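Local coordinates for protein PRO-PRO endopeptidase (Paenibacillus alvei, PDB 6FPC) that cleaves peptide bonds between two proline residues as a secreted zinc-dependent endopeptidase, acting on a cell surface protein and so perhaps regulating bacterial adhesion, at residues K9-N19 / L41-Q52. Residues are numbered along the deposited sequence; the frame is centred on the assembly and turned at random.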
loop_
_atom_site.group_PDB
_atom_site.type_symbol
_atom_site.label_atom_id
_atom_site.label_comp_id
_atom_site.label_asym_id
_atom_site.label_seq_id
_atom_site.Cartn_x
_atom_site.Cartn_y
_atom_site.Cartn_z
ATOM N N LYS A 9 5.890 -17.533 -2.512
ATOM C CA LYS A 9 7.002 -17.116 -3.369
ATOM C C LYS A 9 7.069 -15.584 -3.555
ATOM O O LYS A 9 8.168 -15.042 -3.682
ATOM C CB LYS A 9 7.031 -17.861 -4.710
ATOM C CG LYS A 9 5.801 -17.714 -5.579
ATOM C CD LYS A 9 5.953 -18.570 -6.828
ATOM C CE LYS A 9 4.857 -18.258 -7.805
ATOM N NZ LYS A 9 4.860 -19.188 -8.963
ATOM N N LEU A 10 5.909 -14.897 -3.545
ATOM C CA LEU A 10 5.792 -13.441 -3.697
ATOM C C LEU A 10 6.286 -12.691 -2.441
ATOM O O LEU A 10 6.950 -11.650 -2.564
ATOM C CB LEU A 10 4.333 -13.065 -4.031
ATOM C CG LEU A 10 3.975 -11.592 -4.276
ATOM C CD1 LEU A 10 4.582 -11.066 -5.577
ATOM C CD2 LEU A 10 2.480 -11.408 -4.379
ATOM N N VAL A 11 5.947 -13.213 -1.239
ATOM C CA VAL A 11 6.371 -12.600 0.024
ATOM C C VAL A 11 7.752 -13.117 0.386
ATOM O O VAL A 11 7.933 -14.328 0.514
ATOM C CB VAL A 11 5.347 -12.773 1.183
ATOM C CG1 VAL A 11 5.916 -12.269 2.522
ATOM C CG2 VAL A 11 4.037 -12.067 0.851
ATOM N N VAL A 12 8.722 -12.209 0.514
ATOM C CA VAL A 12 10.086 -12.577 0.878
ATOM C C VAL A 12 10.333 -12.157 2.340
ATOM O O VAL A 12 10.305 -10.972 2.654
ATOM C CB VAL A 12 11.148 -12.039 -0.121
ATOM C CG1 VAL A 12 12.564 -12.432 0.308
ATOM C CG2 VAL A 12 10.871 -12.555 -1.540
ATOM N N LEU A 13 10.504 -13.144 3.224
ATOM C CA LEU A 13 10.750 -12.916 4.651
ATOM C C LEU A 13 12.259 -12.724 4.862
ATOM O O LEU A 13 13.028 -13.168 4.003
ATOM C CB LEU A 13 10.192 -14.087 5.507
ATOM C CG LEU A 13 8.666 -14.319 5.435
ATOM C CD1 LEU A 13 8.260 -15.511 6.220
ATOM C CD2 LEU A 13 7.873 -13.101 5.910
ATOM N N PRO A 14 12.720 -12.046 5.948
ATOM C CA PRO A 14 14.174 -11.840 6.113
ATOM C C PRO A 14 14.963 -13.136 6.299
ATOM O O PRO A 14 14.475 -14.082 6.934
ATOM C CB PRO A 14 14.272 -10.953 7.362
ATOM C CG PRO A 14 12.924 -10.328 7.511
ATOM C CD PRO A 14 11.964 -11.380 7.034
ATOM N N SER A 15 16.191 -13.164 5.748
ATOM C CA SER A 15 17.103 -14.312 5.840
ATOM C C SER A 15 17.698 -14.384 7.243
ATOM O O SER A 15 18.110 -15.461 7.689
ATOM C CB SER A 15 18.202 -14.219 4.784
ATOM O OG SER A 15 18.991 -13.052 4.960
ATOM N N GLY A 16 17.726 -13.239 7.916
ATOM C CA GLY A 16 18.162 -13.112 9.302
ATOM C C GLY A 16 17.006 -13.382 10.247
ATOM O O GLY A 16 16.036 -14.043 9.868
ATOM N N GLU A 17 17.095 -12.889 11.484
ATOM C CA GLU A 17 16.038 -13.118 12.471
ATOM C C GLU A 17 14.887 -12.116 12.334
ATOM O O GLU A 17 15.121 -10.946 12.010
ATOM C CB GLU A 17 16.616 -13.133 13.889
ATOM C CG GLU A 17 15.799 -13.943 14.885
ATOM C CD GLU A 17 15.558 -15.389 14.502
ATOM O OE1 GLU A 17 14.429 -15.699 14.058
ATOM O OE2 GLU A 17 16.501 -16.207 14.621
ATOM N N TYR A 18 13.637 -12.587 12.525
ATOM C CA TYR A 18 12.444 -11.732 12.402
ATOM C C TYR A 18 11.314 -12.165 13.328
ATOM O O TYR A 18 11.251 -13.331 13.721
ATOM C CB TYR A 18 11.956 -11.634 10.932
ATOM C CG TYR A 18 11.458 -12.944 10.352
ATOM C CD1 TYR A 18 10.108 -13.276 10.391
ATOM C CD2 TYR A 18 12.332 -13.837 9.740
ATOM C CE1 TYR A 18 9.648 -14.496 9.897
ATOM C CE2 TYR A 18 11.880 -15.050 9.219
ATOM C CZ TYR A 18 10.536 -15.375 9.300
ATOM O OH TYR A 18 10.074 -16.561 8.778
ATOM N N ASN A 19 10.405 -11.224 13.651
ATOM C CA ASN A 19 9.219 -11.458 14.499
ATOM C C ASN A 19 8.283 -12.412 13.733
ATOM O O ASN A 19 7.523 -11.972 12.868
ATOM C CB ASN A 19 8.504 -10.119 14.804
ATOM C CG ASN A 19 7.369 -10.230 15.807
ATOM O OD1 ASN A 19 6.638 -11.221 15.870
ATOM N ND2 ASN A 19 7.169 -9.184 16.594
ATOM N N LEU A 41 1.234 -9.728 -10.079
ATOM C CA LEU A 41 2.348 -9.009 -9.441
ATOM C C LEU A 41 3.648 -9.806 -9.556
ATOM O O LEU A 41 4.675 -9.258 -9.968
ATOM C CB LEU A 41 2.059 -8.749 -7.958
ATOM C CG LEU A 41 1.264 -7.521 -7.618
ATOM C CD1 LEU A 41 0.975 -7.511 -6.129
ATOM C CD2 LEU A 41 1.998 -6.230 -8.064
ATOM N N TYR A 42 3.596 -11.100 -9.195
ATOM C CA TYR A 42 4.749 -11.984 -9.269
ATOM C C TYR A 42 5.310 -12.095 -10.693
ATOM O O TYR A 42 6.528 -12.116 -10.842
ATOM C CB TYR A 42 4.423 -13.383 -8.720
ATOM C CG TYR A 42 5.657 -14.241 -8.556
ATOM C CD1 TYR A 42 6.469 -14.120 -7.431
ATOM C CD2 TYR A 42 6.042 -15.144 -9.546
ATOM C CE1 TYR A 42 7.603 -14.913 -7.268
ATOM C CE2 TYR A 42 7.191 -15.925 -9.406
ATOM C CZ TYR A 42 7.959 -15.816 -8.256
ATOM O OH TYR A 42 9.091 -16.573 -8.101
ATOM N N SER A 43 4.443 -12.159 -11.729
ATOM C CA SER A 43 4.906 -12.256 -13.121
ATOM C C SER A 43 5.720 -11.017 -13.593
ATOM O O SER A 43 6.508 -11.146 -14.530
ATOM C CB SER A 43 3.741 -12.528 -14.075
ATOM O OG SER A 43 2.971 -11.355 -14.282
ATOM N N LYS A 44 5.554 -9.850 -12.919
ATOM C CA LYS A 44 6.255 -8.590 -13.225
ATOM C C LYS A 44 7.570 -8.426 -12.424
ATOM O O LYS A 44 8.178 -7.351 -12.432
ATOM C CB LYS A 44 5.330 -7.367 -12.983
ATOM C CG LYS A 44 3.944 -7.469 -13.628
ATOM C CD LYS A 44 3.916 -7.131 -15.113
ATOM C CE LYS A 44 2.910 -7.960 -15.891
ATOM N NZ LYS A 44 1.504 -7.731 -15.451
ATOM N N GLY A 45 7.985 -9.481 -11.734
ATOM C CA GLY A 45 9.200 -9.462 -10.935
ATOM C C GLY A 45 9.028 -8.724 -9.626
ATOM O O GLY A 45 10.022 -8.353 -9.004
ATOM N N VAL A 46 7.776 -8.499 -9.195
ATOM C CA VAL A 46 7.488 -7.820 -7.928
ATOM C C VAL A 46 7.735 -8.805 -6.804
ATOM O O VAL A 46 7.409 -9.980 -6.938
ATOM C CB VAL A 46 6.054 -7.195 -7.830
ATOM C CG1 VAL A 46 5.758 -6.662 -6.414
ATOM C CG2 VAL A 46 5.880 -6.063 -8.837
ATOM N N LYS A 47 8.335 -8.320 -5.721
ATOM C CA LYS A 47 8.518 -9.064 -4.483
ATOM C C LYS A 47 7.984 -8.196 -3.355
ATOM O O LYS A 47 8.147 -6.978 -3.382
ATOM C CB LYS A 47 9.992 -9.473 -4.232
ATOM C CG LYS A 47 10.512 -10.621 -5.135
ATOM C CD LYS A 47 9.734 -11.947 -5.013
ATOM C CE LYS A 47 10.466 -13.134 -5.629
ATOM N NZ LYS A 47 10.850 -12.900 -7.055
ATOM N N ILE A 48 7.275 -8.804 -2.420
ATOM C CA ILE A 48 6.776 -8.106 -1.232
ATOM C C ILE A 48 7.721 -8.518 -0.115
ATOM O O ILE A 48 7.652 -9.642 0.390
ATOM C CB ILE A 48 5.296 -8.392 -0.887
ATOM C CG1 ILE A 48 4.349 -8.014 -2.034
ATOM C CG2 ILE A 48 4.907 -7.706 0.452
ATOM C CD1 ILE A 48 2.970 -8.672 -1.910
ATOM N N LYS A 49 8.632 -7.618 0.239
ATOM C CA LYS A 49 9.625 -7.895 1.270
ATOM C C LYS A 49 9.195 -7.332 2.623
ATOM O O LYS A 49 9.034 -6.118 2.767
ATOM C CB LYS A 49 11.004 -7.350 0.853
ATOM C CG LYS A 49 11.585 -8.090 -0.345
ATOM C CD LYS A 49 13.006 -7.683 -0.653
ATOM C CE LYS A 49 13.501 -8.377 -1.908
ATOM N NZ LYS A 49 14.878 -7.961 -2.252
ATOM N N LEU A 50 8.997 -8.223 3.604
ATOM C CA LEU A 50 8.646 -7.817 4.970
ATOM C C LEU A 50 9.972 -7.758 5.693
ATOM O O LEU A 50 10.725 -8.734 5.684
ATOM C CB LEU A 50 7.682 -8.827 5.621
ATOM C CG LEU A 50 6.399 -9.157 4.843
ATOM C CD1 LEU A 50 5.543 -10.123 5.612
ATOM C CD2 LEU A 50 5.626 -7.891 4.415
ATOM N N THR A 51 10.317 -6.582 6.211
ATOM C CA THR A 51 11.632 -6.351 6.803
ATOM C C THR A 51 11.604 -6.261 8.313
ATOM O O THR A 51 10.678 -5.690 8.877
ATOM C CB THR A 51 12.278 -5.099 6.162
ATOM O OG1 THR A 51 11.630 -3.907 6.635
ATOM C CG2 THR A 51 12.214 -5.121 4.625
ATOM N N GLN A 52 12.631 -6.807 8.979
ATOM C CA GLN A 52 12.684 -6.701 10.429
ATOM C C GLN A 52 13.239 -5.338 10.850
ATOM O O GLN A 52 12.798 -4.800 11.852
ATOM C CB GLN A 52 13.414 -7.882 11.098
ATOM C CG GLN A 52 13.274 -7.898 12.627
ATOM C CD GLN A 52 11.859 -8.001 13.169
ATOM O OE1 GLN A 52 10.988 -8.707 12.639
ATOM N NE2 GLN A 52 11.600 -7.303 14.259
HETATM O O HOH W 1 12.345 -9.352 3.593
HETATM O O HOH W 2 9.368 -7.060 16.115
#
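Lys9 lays its aliphatic chain across the ring of Tyr42, the two side chains meeting at about a right angle. From CB outward, the Lys9 chain runs over the Tyr42 ring: CB lies near CE1, CG near CE1 and CZ, CD near CZ and CE2, and Lys9 CE stands over the face, 3.8 Å from the ring centroid of Tyr42 in a CH-pi contact, while NZ runs on past CE2. With chi1 at 59° CG sits between backbone N and carbonyl carbon, and the extended chain beyond it then tracks over the ring. Next door, Leu10 reaches inward: CD1 packs on CB of Tyr42 and CB of Leu41, and CD2 meets Ile48 CD1 at 3.7 Å.

From here the backbones pair in parallel. Ile48 N donates to Leu10 O (2.9 Å), Val12 N to Ile48 O (2.8 Å), and Leu50 N to Val12 O (3.2 Å). One water then donates to both Val12 O and Leu50 O where the strands part. Farther along, Gln52 OE1 takes the N-H of Asn19 at 2.8 Å; the bond is nearly straight at hydrogen (173°), but the donor stands above the amide plane. Val11 and Ile48 share the face covered by Leu30 of helix 20-30.

Strand 47-51 pairs on its other side with strand 89-93, and 11-12 is the outermost strand; helices 20-30 and 35-43 connect the two parallel strands in a beta-alpha-beta crossover, part of the mixed sheet beside the HExxH helix of this zinc metallopeptidase.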